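Local coordinates for protein alpha-toxin (Clostridium novyi, PDB 2VK9) that belongs to the large clostridial toxin family and is represented by its catalytic domain, which is built around a GT-A type fold, at residues A146-E150 / Y212-D216; D202-I206 / L220-K224; Y328-Y332 / K516-F521. The contacts are given in a common frame with arbitrary orientation. Residues are numbered along the deposited sequence.

Interaction 1: A146-E150 / Y212-D216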
ATOM      1  N   ALA A 146       2.735 -11.519 -21.684  1.00 34.99           N
ATOM      2  CA  ALA A 146       2.114 -12.125 -22.848  1.00 35.64           C
ATOM      3  C   ALA A 146       0.906 -11.305 -23.297  1.00 36.13           C
ATOM      4  O   ALA A 146       0.809 -10.955 -24.469  1.00 36.17           O
ATOM      5  CB  ALA A 146       1.727 -13.571 -22.565  1.00 35.64           C
ATOM      6  N   ILE A 147       0.019 -10.972 -22.356  1.00 36.79           N
ATOM      7  CA  ILE A 147      -1.191 -10.209 -22.662  1.00 37.48           C
ATOM      8  C   ILE A 147      -0.837  -8.922 -23.381  1.00 38.28           C
ATOM      9  O   ILE A 147      -1.424  -8.622 -24.417  1.00 38.46           O
ATOM     10  CB  ILE A 147      -2.014  -9.868 -21.402  1.00 37.39           C
ATOM     11  CG1 ILE A 147      -2.557 -11.134 -20.735  1.00 37.37           C
ATOM     12  CG2 ILE A 147      -3.162  -8.912 -21.741  1.00 36.76           C
ATOM     13  CD1 ILE A 147      -3.357 -12.019 -21.662  1.00 38.45           C
ATOM     14  N   ILE A 148       0.131  -8.183 -22.836  1.00 39.18           N
ATOM     15  CA  ILE A 148       0.563  -6.910 -23.411  1.00 39.96           C
ATOM     16  C   ILE A 148       1.210  -7.110 -24.773  1.00 40.87           C
ATOM     17  O   ILE A 148       0.699  -6.597 -25.764  1.00 41.16           O
ATOM     18  CB  ILE A 148       1.501  -6.119 -22.470  1.00 39.67           C
ATOM     19  CG1 ILE A 148       0.719  -5.582 -21.277  1.00 39.22           C
ATOM     20  CG2 ILE A 148       2.154  -4.954 -23.201  1.00 39.27           C
ATOM     21  CD1 ILE A 148       1.604  -5.054 -20.163  1.00 39.56           C
ATOM     22  N   GLN A 149       2.303  -7.872 -24.813  1.00 42.01           N
ATOM     23  CA  GLN A 149       3.078  -8.093 -26.034  1.00 43.35           C
ATOM     24  C   GLN A 149       2.280  -8.718 -27.170  1.00 44.11           C
ATOM     25  O   GLN A 149       2.480  -8.381 -28.328  1.00 44.41           O
ATOM     26  CB  GLN A 149       4.304  -8.960 -25.749  1.00 43.38           C
ATOM     27  CG  GLN A 149       5.382  -8.275 -24.916  1.00 45.43           C
ATOM     28  CD  GLN A 149       5.977  -7.031 -25.583  1.00 48.51           C
ATOM     29  OE1 GLN A 149       6.138  -6.970 -26.814  1.00 50.02           O
ATOM     30  NE2 GLN A 149       6.316  -6.034 -24.767  1.00 48.82           N
ATOM     31  N   GLU A 150       1.375  -9.627 -26.846  1.00 45.15           N
ATOM     32  CA  GLU A 150       0.618 -10.314 -27.877  1.00 46.34           C
ATOM     33  C   GLU A 150      -0.482  -9.434 -28.483  1.00 47.06           C
ATOM     34  O   GLU A 150      -0.829  -9.589 -29.656  1.00 47.41           O
ATOM     35  CB  GLU A 150       0.040 -11.621 -27.329  1.00 46.24           C
ATOM     36  CG  GLU A 150       0.015 -12.753 -28.333  1.00 47.11           C
ATOM     37  CD  GLU A 150       1.404 -13.177 -28.805  1.00 48.26           C
ATOM     38  OE1 GLU A 150       2.367 -13.123 -28.005  1.00 47.42           O
ATOM     39  OE2 GLU A 150       1.527 -13.578 -29.986  1.00 49.72           O
ATOM     40  N   TYR A 212      -4.312 -20.290 -26.692  1.00 39.02           N
ATOM     41  CA  TYR A 212      -4.659 -19.003 -27.302  1.00 39.55           C
ATOM     42  C   TYR A 212      -3.523 -18.337 -28.062  1.00 39.24           C
ATOM     43  O   TYR A 212      -3.761 -17.725 -29.093  1.00 39.33           O
ATOM     44  CB  TYR A 212      -5.257 -18.045 -26.270  1.00 40.59           C
ATOM     45  CG  TYR A 212      -6.726 -18.297 -26.004  1.00 41.97           C
ATOM     46  CD1 TYR A 212      -7.140 -19.363 -25.196  1.00 43.31           C
ATOM     47  CD2 TYR A 212      -7.706 -17.478 -26.570  1.00 43.50           C
ATOM     48  CE1 TYR A 212      -8.508 -19.609 -24.946  1.00 44.02           C
ATOM     49  CE2 TYR A 212      -9.072 -17.710 -26.334  1.00 44.24           C
ATOM     50  CZ  TYR A 212      -9.464 -18.778 -25.521  1.00 44.00           C
ATOM     51  OH  TYR A 212     -10.806 -19.001 -25.285  1.00 44.02           O
ATOM     52  N   PHE A 213      -2.293 -18.458 -27.575  1.00 38.84           N
ATOM     53  CA  PHE A 213      -1.158 -17.850 -28.272  1.00 38.51           C
ATOM     54  C   PHE A 213      -0.118 -18.847 -28.792  1.00 38.11           C
ATOM     55  O   PHE A 213       0.948 -18.447 -29.267  1.00 38.25           O
ATOM     56  CB  PHE A 213      -0.481 -16.798 -27.391  1.00 38.81           C
ATOM     57  CG  PHE A 213      -1.414 -15.742 -26.860  1.00 39.56           C
ATOM     58  CD1 PHE A 213      -1.417 -15.427 -25.503  1.00 39.93           C
ATOM     59  CD2 PHE A 213      -2.281 -15.059 -27.709  1.00 39.93           C
ATOM     60  CE1 PHE A 213      -2.271 -14.451 -24.993  1.00 40.18           C
ATOM     61  CE2 PHE A 213      -3.138 -14.081 -27.210  1.00 40.25           C
ATOM     62  CZ  PHE A 213      -3.132 -13.776 -25.847  1.00 40.13           C
ATOM     63  N   LYS A 214      -0.436 -20.136 -28.708  1.00 37.49           N
ATOM     64  CA  LYS A 214       0.476 -21.224 -29.118  1.00 37.22           C
ATOM     65  C   LYS A 214       1.886 -21.184 -28.488  1.00 36.12           C
ATOM     66  O   LYS A 214       2.881 -21.528 -29.131  1.00 36.38           O
ATOM     67  CB  LYS A 214       0.536 -21.358 -30.651  1.00 37.10           C
ATOM     68  CG  LYS A 214      -0.746 -21.901 -31.271  1.00 37.96           C
ATOM     69  CD  LYS A 214      -0.540 -22.262 -32.744  1.00 38.78           C
ATOM     70  CE  LYS A 214      -1.870 -22.567 -33.456  1.00 40.76           C
ATOM     71  NZ  LYS A 214      -1.672 -22.856 -34.912  1.00 41.70           N
ATOM     72  N   TYR A 215       1.956 -20.777 -27.224  1.00 34.88           N
ATOM     73  CA  TYR A 215       3.187 -20.842 -26.450  1.00 33.65           C
ATOM     74  C   TYR A 215       3.526 -22.285 -26.126  1.00 32.84           C
ATOM     75  O   TYR A 215       2.635 -23.092 -25.907  1.00 32.72           O
ATOM     76  CB  TYR A 215       3.018 -20.068 -25.153  1.00 33.84           C
ATOM     77  CG  TYR A 215       3.225 -18.587 -25.277  1.00 33.55           C
ATOM     78  CD1 TYR A 215       2.645 -17.870 -26.313  1.00 33.31           C
ATOM     79  CD2 TYR A 215       3.984 -17.897 -24.333  1.00 33.76           C
ATOM     80  CE1 TYR A 215       2.823 -16.505 -26.422  1.00 34.02           C
ATOM     81  CE2 TYR A 215       4.172 -16.530 -24.430  1.00 34.28           C
ATOM     82  CZ  TYR A 215       3.585 -15.838 -25.480  1.00 34.54           C
ATOM     83  OH  TYR A 215       3.763 -14.479 -25.597  1.00 34.59           O
ATOM     84  N   ASP A 216       4.814 -22.603 -26.096  1.00 32.16           N
ATOM     85  CA  ASP A 216       5.272 -23.971 -25.872  1.00 31.75           C
ATOM     86  C   ASP A 216       5.190 -24.346 -24.391  1.00 30.97           C
ATOM     87  O   ASP A 216       5.720 -23.634 -23.537  1.00 31.06           O
ATOM     88  CB  ASP A 216       6.696 -24.155 -26.418  1.00 31.98           C
ATOM     89  CG  ASP A 216       7.341 -25.468 -25.973  1.00 33.99           C
ATOM     90  OD1 ASP A 216       6.711 -26.552 -26.122  1.00 36.83           O
ATOM     91  OD2 ASP A 216       8.492 -25.415 -25.475  1.00 35.20           O
TER
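A helix can receive the end of another helix through both apolar and polar contacts, and this pair illustrates how: residues 212-216, at the C-terminal end of helix 201-213, pack against the side of helix 140-157 at residues 146-150, in a mainly helical part of the catalytic domain. Lys214 is the first residue there to leave helical geometry, with positive phi; on either side of it in sequence, Phe213 and Tyr215 both direct their CA-to-CB bonds toward residues 146-150.

The apolar part is centred on Phe213. The aliphatic portion of Glu150 lies on its ring in a CH-pi contact, with CG of Glu150 3.6 Å from the centroid of the Phe213 ring and 3.3 Å from CD2 of Phe213. Ile147 meets the same ring at its edge, CD1 of Ile147 lying 4.3 Å from CE1 of Phe213. Ala146 approaches Tyr215, with its CB 4.1 Å from CZ of Tyr215.

The polar part is a single hydrogen bond, in which OH of Tyr215 donates to OE1 of Glu150 at 3.1 Å. Glu150 thus serves two chemistries at once: its methylene covers an aromatic face while its carboxylate accepts from a phenol. Ala146 and Glu150, one helical turn apart (N of Glu150 to O of Ala146, 2.8 Å), share a face of their helix.

Helix 173-195 completes the surroundings: its Tyr184 meets the Phe213 ring edge-to-face and also touches Ile147, which packs on Ile181 as well. Leu209 and Phe208 of helix 201-213 extend the contact with helix 140-157.

Interaction 2: D202-I206 / L220-K224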
ATOM      1  N   ASP A 202      -1.135 -21.382 -12.146  1.00 30.47           N
ATOM      2  CA  ASP A 202      -0.123 -21.658 -13.158  1.00 30.23           C
ATOM      3  C   ASP A 202      -0.603 -22.636 -14.208  1.00 29.77           C
ATOM      4  O   ASP A 202      -0.373 -22.422 -15.393  1.00 29.80           O
ATOM      5  CB  ASP A 202       1.161 -22.173 -12.530  1.00 30.45           C
ATOM      6  CG  ASP A 202       2.035 -21.055 -12.009  1.00 32.04           C
ATOM      7  OD1 ASP A 202       1.797 -19.869 -12.360  1.00 32.13           O
ATOM      8  OD2 ASP A 202       2.971 -21.369 -11.238  1.00 34.97           O
ATOM      9  N   ASP A 203      -1.275 -23.702 -13.779  1.00 29.17           N
ATOM     10  CA  ASP A 203      -1.814 -24.676 -14.719  1.00 28.55           C
ATOM     11  C   ASP A 203      -2.788 -24.001 -15.671  1.00 27.64           C
ATOM     12  O   ASP A 203      -2.778 -24.269 -16.867  1.00 27.78           O
ATOM     13  CB  ASP A 203      -2.479 -25.843 -13.989  1.00 29.02           C
ATOM     14  CG  ASP A 203      -1.478 -26.710 -13.211  1.00 30.95           C
ATOM     15  OD1 ASP A 203      -0.327 -26.908 -13.686  1.00 31.78           O
ATOM     16  OD2 ASP A 203      -1.858 -27.196 -12.112  1.00 32.65           O
ATOM     17  N   ILE A 204      -3.607 -23.104 -15.132  1.00 26.83           N
ATOM     18  CA  ILE A 204      -4.580 -22.351 -15.916  1.00 25.90           C
ATOM     19  C   ILE A 204      -3.883 -21.425 -16.905  1.00 25.62           C
ATOM     20  O   ILE A 204      -4.274 -21.321 -18.066  1.00 25.64           O
ATOM     21  CB  ILE A 204      -5.528 -21.559 -15.003  1.00 25.66           C
ATOM     22  CG1 ILE A 204      -6.322 -22.538 -14.131  1.00 25.21           C
ATOM     23  CG2 ILE A 204      -6.450 -20.671 -15.823  1.00 24.52           C
ATOM     24  CD1 ILE A 204      -7.114 -21.897 -13.018  1.00 25.13           C
ATOM     25  N   ILE A 205      -2.833 -20.771 -16.446  1.00 25.34           N
ATOM     26  CA  ILE A 205      -2.054 -19.932 -17.324  1.00 25.29           C
ATOM     27  C   ILE A 205      -1.444 -20.768 -18.446  1.00 25.77           C
ATOM     28  O   ILE A 205      -1.616 -20.424 -19.615  1.00 26.85           O
ATOM     29  CB  ILE A 205      -0.995 -19.120 -16.565  1.00 25.02           C
ATOM     30  CG1 ILE A 205      -1.678 -18.119 -15.625  1.00 23.74           C
ATOM     31  CG2 ILE A 205      -0.081 -18.404 -17.554  1.00 24.99           C
ATOM     32  CD1 ILE A 205      -0.731 -17.413 -14.693  1.00 23.83           C
ATOM     33  N   ILE A 206      -0.779 -21.876 -18.109  1.00 25.78           N
ATOM     34  CA  ILE A 206      -0.169 -22.754 -19.124  1.00 25.42           C
ATOM     35  C   ILE A 206      -1.198 -23.167 -20.166  1.00 25.66           C
ATOM     36  O   ILE A 206      -0.905 -23.212 -21.350  1.00 25.52           O
ATOM     37  CB  ILE A 206       0.513 -24.002 -18.496  1.00 25.21           C
ATOM     38  CG1 ILE A 206       1.742 -23.583 -17.703  1.00 24.20           C
ATOM     39  CG2 ILE A 206       0.944 -25.008 -19.568  1.00 24.47           C
ATOM     40  CD1 ILE A 206       2.353 -24.677 -16.898  1.00 23.12           C
ATOM     41  N   LEU A 220       7.365 -23.039 -20.674  1.00 26.55           N
ATOM     42  CA  LEU A 220       6.632 -22.575 -19.515  1.00 25.77           C
ATOM     43  C   LEU A 220       6.864 -23.480 -18.297  1.00 25.58           C
ATOM     44  O   LEU A 220       7.101 -22.991 -17.203  1.00 25.56           O
ATOM     45  CB  LEU A 220       5.149 -22.430 -19.818  1.00 25.54           C
ATOM     46  CG  LEU A 220       4.769 -21.247 -20.703  1.00 24.99           C
ATOM     47  CD1 LEU A 220       3.323 -21.386 -21.118  1.00 24.90           C
ATOM     48  CD2 LEU A 220       4.982 -19.938 -19.997  1.00 24.06           C
ATOM     49  N   ASN A 221       6.832 -24.795 -18.489  1.00 25.26           N
ATOM     50  CA  ASN A 221       7.156 -25.720 -17.410  1.00 24.77           C
ATOM     51  C   ASN A 221       8.549 -25.466 -16.848  1.00 25.44           C
ATOM     52  O   ASN A 221       8.753 -25.520 -15.644  1.00 25.80           O
ATOM     53  CB  ASN A 221       7.065 -27.161 -17.890  1.00 24.15           C
ATOM     54  CG  ASN A 221       5.641 -27.609 -18.166  1.00 22.62           C
ATOM     55  OD1 ASN A 221       4.668 -26.997 -17.712  1.00 21.27           O
ATOM     56  ND2 ASN A 221       5.514 -28.715 -18.894  1.00 19.85           N
ATOM     57  N   ASN A 222       9.511 -25.193 -17.724  1.00 26.06           N
ATOM     58  CA  ASN A 222      10.878 -24.934 -17.295  1.00 26.43           C
ATOM     59  C   ASN A 222      10.997 -23.643 -16.479  1.00 26.94           C
ATOM     60  O   ASN A 222      11.739 -23.595 -15.492  1.00 27.23           O
ATOM     61  CB  ASN A 222      11.814 -24.923 -18.502  1.00 26.30           C
ATOM     62  CG  ASN A 222      13.286 -24.793 -18.114  1.00 26.73           C
ATOM     63  OD1 ASN A 222      13.898 -25.726 -17.595  1.00 25.59           O
ATOM     64  ND2 ASN A 222      13.864 -23.630 -18.396  1.00 27.76           N
ATOM     65  N   GLN A 223      10.261 -22.606 -16.878  1.00 27.52           N
ATOM     66  CA  GLN A 223      10.245 -21.342 -16.133  1.00 28.41           C
ATOM     67  C   GLN A 223       9.741 -21.533 -14.706  1.00 28.25           C
ATOM     68  O   GLN A 223      10.375 -21.060 -13.764  1.00 28.44           O
ATOM     69  CB  GLN A 223       9.380 -20.304 -16.825  1.00 28.73           C
ATOM     70  CG  GLN A 223      10.051 -19.532 -17.935  1.00 31.41           C
ATOM     71  CD  GLN A 223       9.079 -18.536 -18.567  1.00 35.58           C
ATOM     72  OE1 GLN A 223       8.502 -17.679 -17.872  1.00 36.62           O
ATOM     73  NE2 GLN A 223       8.871 -18.661 -19.886  1.00 35.94           N
ATOM     74  N   LYS A 224       8.608 -22.223 -14.573  1.00 27.94           N
ATOM     75  CA  LYS A 224       8.063 -22.661 -13.294  1.00 28.05           C
ATOM     76  C   LYS A 224       9.074 -23.313 -12.347  1.00 28.14           C
ATOM     77  O   LYS A 224       9.201 -22.861 -11.202  1.00 28.07           O
ATOM     78  CB  LYS A 224       6.927 -23.648 -13.516  1.00 28.16           C
ATOM     79  CG  LYS A 224       5.549 -23.047 -13.527  1.00 28.74           C
ATOM     80  CD  LYS A 224       4.534 -24.086 -14.007  1.00 30.16           C
ATOM     81  CE  LYS A 224       4.545 -25.339 -13.135  1.00 30.68           C
ATOM     82  NZ  LYS A 224       3.796 -26.465 -13.757  1.00 31.13           N
TER
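Two helical segments run nearly antiparallel here, their N-to-C directions 155° apart and their axes no closer than 11.3 Å. The nearest pairs of CA atoms are Ile206 with Leu220, at 6.8 Å, and Asp202 with Lys224, at 8.2 Å. Helices 201-213 and 217-234 are joined by a short turn and make a helical hairpin, a common unit of mainly helical regions.

At such a separation the side chains must bridge the gap. Ile206 does most on its side: its CG1 lies 4.2 Å from CB of Leu220, and its CD1 3.7 Å from CD of Lys224 and 3.4 Å from OD1 of Asn221. The aliphatic part of Lys224 also runs past Asp202, with CG of Lys224 3.8 Å from OD2 of Asp202. That carboxylate has its strongest partner elsewhere, OD1 of Asp202 accepting from the backbone N of Leu138. Leu139 touches both Ile206 and Lys224, and Thr142 of helix 140-157 packs on Leu220.

No hydrogen bond crosses between the segments. The closest opposite charges, NZ of Lys224 and OD1 of Asp203, stand 4.1 Å apart, beyond a salt bridge, so charge attraction only supplements a contact that rests on apolar packing and the aliphatic stem of a lysine.

Interaction 3: Y328-Y332 / K516-F521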
ATOM      1  N   TYR A 328      26.570  -4.202  -5.387  1.00 45.55           N
ATOM      2  CA  TYR A 328      26.023  -2.882  -5.125  1.00 45.33           C
ATOM      3  C   TYR A 328      27.034  -1.825  -5.548  1.00 45.44           C
ATOM      4  O   TYR A 328      27.792  -1.316  -4.714  1.00 45.11           O
ATOM      5  CB  TYR A 328      25.645  -2.753  -3.650  1.00 45.28           C
ATOM      6  CG  TYR A 328      24.517  -1.786  -3.378  1.00 44.73           C
ATOM      7  CD1 TYR A 328      24.778  -0.504  -2.902  1.00 44.83           C
ATOM      8  CD2 TYR A 328      23.191  -2.153  -3.590  1.00 43.59           C
ATOM      9  CE1 TYR A 328      23.749   0.390  -2.643  1.00 44.58           C
ATOM     10  CE2 TYR A 328      22.155  -1.268  -3.337  1.00 43.83           C
ATOM     11  CZ  TYR A 328      22.443   0.001  -2.863  1.00 44.39           C
ATOM     12  OH  TYR A 328      21.434   0.891  -2.602  1.00 44.95           O
ATOM     13  N   PRO A 329      27.064  -1.510  -6.861  1.00 45.77           N
ATOM     14  CA  PRO A 329      28.011  -0.551  -7.456  1.00 46.21           C
ATOM     15  C   PRO A 329      27.860   0.886  -6.938  1.00 46.80           C
ATOM     16  O   PRO A 329      26.802   1.247  -6.416  1.00 46.98           O
ATOM     17  CB  PRO A 329      27.683  -0.617  -8.951  1.00 46.16           C
ATOM     18  CG  PRO A 329      26.317  -1.172  -9.031  1.00 45.56           C
ATOM     19  CD  PRO A 329      26.176  -2.098  -7.881  1.00 45.46           C
ATOM     20  N   TYR A 330      28.915   1.690  -7.079  1.00 47.47           N
ATOM     21  CA  TYR A 330      28.878   3.111  -6.707  1.00 48.11           C
ATOM     22  C   TYR A 330      28.131   3.949  -7.749  1.00 49.04           C
ATOM     23  O   TYR A 330      28.687   4.896  -8.302  1.00 49.48           O
ATOM     24  CB  TYR A 330      30.293   3.658  -6.542  1.00 47.56           C
ATOM     25  CG  TYR A 330      30.959   3.317  -5.235  1.00 46.79           C
ATOM     26  CD1 TYR A 330      31.894   2.294  -5.156  1.00 46.14           C
ATOM     27  CD2 TYR A 330      30.671   4.036  -4.075  1.00 46.32           C
ATOM     28  CE1 TYR A 330      32.521   1.988  -3.950  1.00 46.13           C
ATOM     29  CE2 TYR A 330      31.288   3.741  -2.866  1.00 45.59           C
ATOM     30  CZ  TYR A 330      32.210   2.714  -2.808  1.00 45.87           C
ATOM     31  OH  TYR A 330      32.820   2.414  -1.613  1.00 46.00           O
ATOM     32  N   LYS A 331      26.876   3.599  -8.014  1.00 50.07           N
ATOM     33  CA  LYS A 331      26.075   4.278  -9.031  1.00 51.20           C
ATOM     34  C   LYS A 331      25.806   5.759  -8.697  1.00 52.07           C
ATOM     35  O   LYS A 331      25.734   6.602  -9.591  1.00 52.47           O
ATOM     36  CB  LYS A 331      24.767   3.504  -9.299  1.00 51.09           C
ATOM     37  CG  LYS A 331      23.684   4.301 -10.026  1.00 51.53           C
ATOM     38  CD  LYS A 331      22.673   3.425 -10.750  1.00 52.48           C
ATOM     39  CE  LYS A 331      21.600   4.297 -11.427  1.00 53.26           C
ATOM     40  NZ  LYS A 331      20.809   3.580 -12.479  1.00 53.66           N
ATOM     41  N   TYR A 332      25.676   6.081  -7.416  1.00 53.01           N
ATOM     42  CA  TYR A 332      25.335   7.442  -7.033  1.00 54.01           C
ATOM     43  C   TYR A 332      26.514   8.179  -6.415  1.00 55.06           C
ATOM     44  O   TYR A 332      26.390   9.340  -6.027  1.00 55.15           O
ATOM     45  CB  TYR A 332      24.099   7.460  -6.121  1.00 53.77           C
ATOM     46  CG  TYR A 332      22.856   6.934  -6.810  1.00 53.15           C
ATOM     47  CD1 TYR A 332      22.449   5.612  -6.645  1.00 52.32           C
ATOM     48  CD2 TYR A 332      22.103   7.751  -7.650  1.00 52.41           C
ATOM     49  CE1 TYR A 332      21.325   5.128  -7.289  1.00 51.54           C
ATOM     50  CE2 TYR A 332      20.972   7.269  -8.294  1.00 51.23           C
ATOM     51  CZ  TYR A 332      20.595   5.964  -8.108  1.00 50.84           C
ATOM     52  OH  TYR A 332      19.480   5.485  -8.739  1.00 51.05           O
ATOM     53  N   LYS A 516      16.546   4.655   0.418  1.00 35.90           N
ATOM     54  CA  LYS A 516      17.316   5.254  -0.666  1.00 36.92           C
ATOM     55  C   LYS A 516      18.228   4.208  -1.304  1.00 37.61           C
ATOM     56  O   LYS A 516      19.459   4.283  -1.227  1.00 37.74           O
ATOM     57  CB  LYS A 516      18.104   6.476  -0.178  1.00 37.00           C
ATOM     58  CG  LYS A 516      17.329   7.467   0.699  1.00 37.53           C
ATOM     59  CD  LYS A 516      15.992   7.892   0.083  1.00 38.74           C
ATOM     60  CE  LYS A 516      15.398   9.127   0.762  1.00 38.95           C
ATOM     61  NZ  LYS A 516      15.698   9.220   2.218  1.00 38.58           N
ATOM     62  N   THR A 517      17.605   3.218  -1.927  1.00 38.50           N
ATOM     63  CA  THR A 517      18.331   2.076  -2.453  1.00 39.29           C
ATOM     64  C   THR A 517      18.168   2.029  -3.957  1.00 40.36           C
ATOM     65  O   THR A 517      17.210   2.582  -4.500  1.00 40.58           O
ATOM     66  CB  THR A 517      17.796   0.770  -1.865  1.00 39.03           C
ATOM     67  OG1 THR A 517      16.446   0.587  -2.290  1.00 38.73           O
ATOM     68  CG2 THR A 517      17.832   0.813  -0.357  1.00 38.57           C
ATOM     69  N   HIS A 518      19.095   1.358  -4.627  1.00 41.62           N
ATOM     70  CA  HIS A 518      19.057   1.248  -6.080  1.00 43.11           C
ATOM     71  C   HIS A 518      17.730   0.712  -6.597  1.00 44.44           C
ATOM     72  O   HIS A 518      17.133   1.305  -7.491  1.00 44.69           O
ATOM     73  CB  HIS A 518      20.211   0.385  -6.588  1.00 42.83           C
ATOM     74  CG  HIS A 518      21.557   0.931  -6.249  1.00 42.16           C
ATOM     75  ND1 HIS A 518      22.711   0.193  -6.380  1.00 42.17           N
ATOM     76  CD2 HIS A 518      21.932   2.138  -5.763  1.00 41.71           C
ATOM     77  CE1 HIS A 518      23.742   0.928  -6.004  1.00 42.16           C
ATOM     78  NE2 HIS A 518      23.295   2.110  -5.618  1.00 41.90           N
ATOM     79  N   ASP A 519      17.266  -0.397  -6.027  1.00 46.14           N
ATOM     80  CA  ASP A 519      16.023  -1.013  -6.473  1.00 47.91           C
ATOM     81  C   ASP A 519      14.811  -0.121  -6.193  1.00 49.13           C
ATOM     82  O   ASP A 519      13.797  -0.231  -6.867  1.00 49.15           O
ATOM     83  CB  ASP A 519      15.843  -2.407  -5.856  1.00 48.01           C
ATOM     84  CG  ASP A 519      16.680  -3.483  -6.554  1.00 48.43           C
ATOM     85  OD1 ASP A 519      17.832  -3.204  -6.954  1.00 49.56           O
ATOM     86  OD2 ASP A 519      16.187  -4.625  -6.690  1.00 48.44           O
ATOM     87  N   GLU A 520      14.920   0.770  -5.215  1.00 50.95           N
ATOM     88  CA  GLU A 520      13.826   1.684  -4.920  1.00 53.11           C
ATOM     89  C   GLU A 520      13.735   2.819  -5.931  1.00 54.45           C
ATOM     90  O   GLU A 520      12.637   3.236  -6.310  1.00 54.55           O
ATOM     91  CB  GLU A 520      13.969   2.269  -3.527  1.00 53.14           C
ATOM     92  CG  GLU A 520      12.685   2.204  -2.720  1.00 54.64           C
ATOM     93  CD  GLU A 520      11.563   3.064  -3.268  1.00 55.46           C
ATOM     94  OE1 GLU A 520      10.526   2.503  -3.690  1.00 55.92           O
ATOM     95  OE2 GLU A 520      11.719   4.300  -3.261  1.00 56.58           O
ATOM     96  N   PHE A 521      14.892   3.324  -6.350  1.00 56.20           N
ATOM     97  CA  PHE A 521      14.949   4.350  -7.377  1.00 58.00           C
ATOM     98  C   PHE A 521      14.521   3.796  -8.722  1.00 59.89           C
ATOM     99  O   PHE A 521      13.986   4.531  -9.554  1.00 60.34           O
ATOM    100  CB  PHE A 521      16.348   4.953  -7.475  1.00 57.56           C
ATOM    101  CG  PHE A 521      16.752   5.729  -6.263  1.00 56.52           C
ATOM    102  CD1 PHE A 521      18.023   5.600  -5.737  1.00 55.61           C
ATOM    103  CD2 PHE A 521      15.853   6.582  -5.636  1.00 56.07           C
ATOM    104  CE1 PHE A 521      18.400   6.316  -4.608  1.00 55.59           C
ATOM    105  CE2 PHE A 521      16.218   7.299  -4.507  1.00 55.66           C
ATOM    106  CZ  PHE A 521      17.497   7.165  -3.992  1.00 55.60           C
TER
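His518 lays its imidazole over the ring of Tyr328 in an offset stack of almost parallel rings, the planes inclined by 3° and the centroids 3.7 Å apart. The opposite face of the imidazole is approached by CB of Lys331, 4.2 Å from NE2 of His518. At its edge, CE1 of His518 comes within 3.1 Å of the carbonyl O of Pro329. The histidine is therefore sandwiched between Tyr328 and Lys331 of residues 328-332, and it buries more surface than any other residue of the pair.

The start of a helix adds a polar element. Thr517 is the N-cap, and its OG1 accepts a weak bond from N of Glu520 at 3.3 Å. The first turn of a helix leaves amide groups without helical acceptors, and OH of Tyr328 receives one of them, N of His518, at 3.1 Å. A separate packing contact joins two further rings: the edge of Phe521 points toward the face of Tyr332, the ring centroids 5.2 Å apart and the planes at 65°.

Glu316 of helix 307-321 joins the two segments from outside, its OE2 bonding to NE2 of His518 and to N of Tyr332. Thr517 OG1 also bonds to the carbonyl of Asp286, the last residue of an Asp-Leu-Asp sequence that follows strand 280-283 and matches the DXD signature of GT-A proteins. Tyr328, Tyr332, His518 and Phe521 thus exemplify an aromatic cluster built on a capped helix N-terminus, which lies next to Asp286 of the DXD-like sequence.

Overall arrangement
Interactions 1 and 2 are neighbours, their centres 13 Å apart, and both draw on helix 201-213: its early residues pair with helix 217-234, and its far end with helix 140-157. They meet where CB of Tyr215 packs 4.3 Å from CD1 of Leu220; their segments alternate along the chain, and helix 201-213 is shared by both contacts. Interaction 3 is separate, 34 Å and 33 Å from the centres of interactions 1 and 2, with nearest atoms about 19 Å away in each case. It alone of the three adjoins the DXD-like sequence, whereas the other two build a peripheral helical part of the same domain.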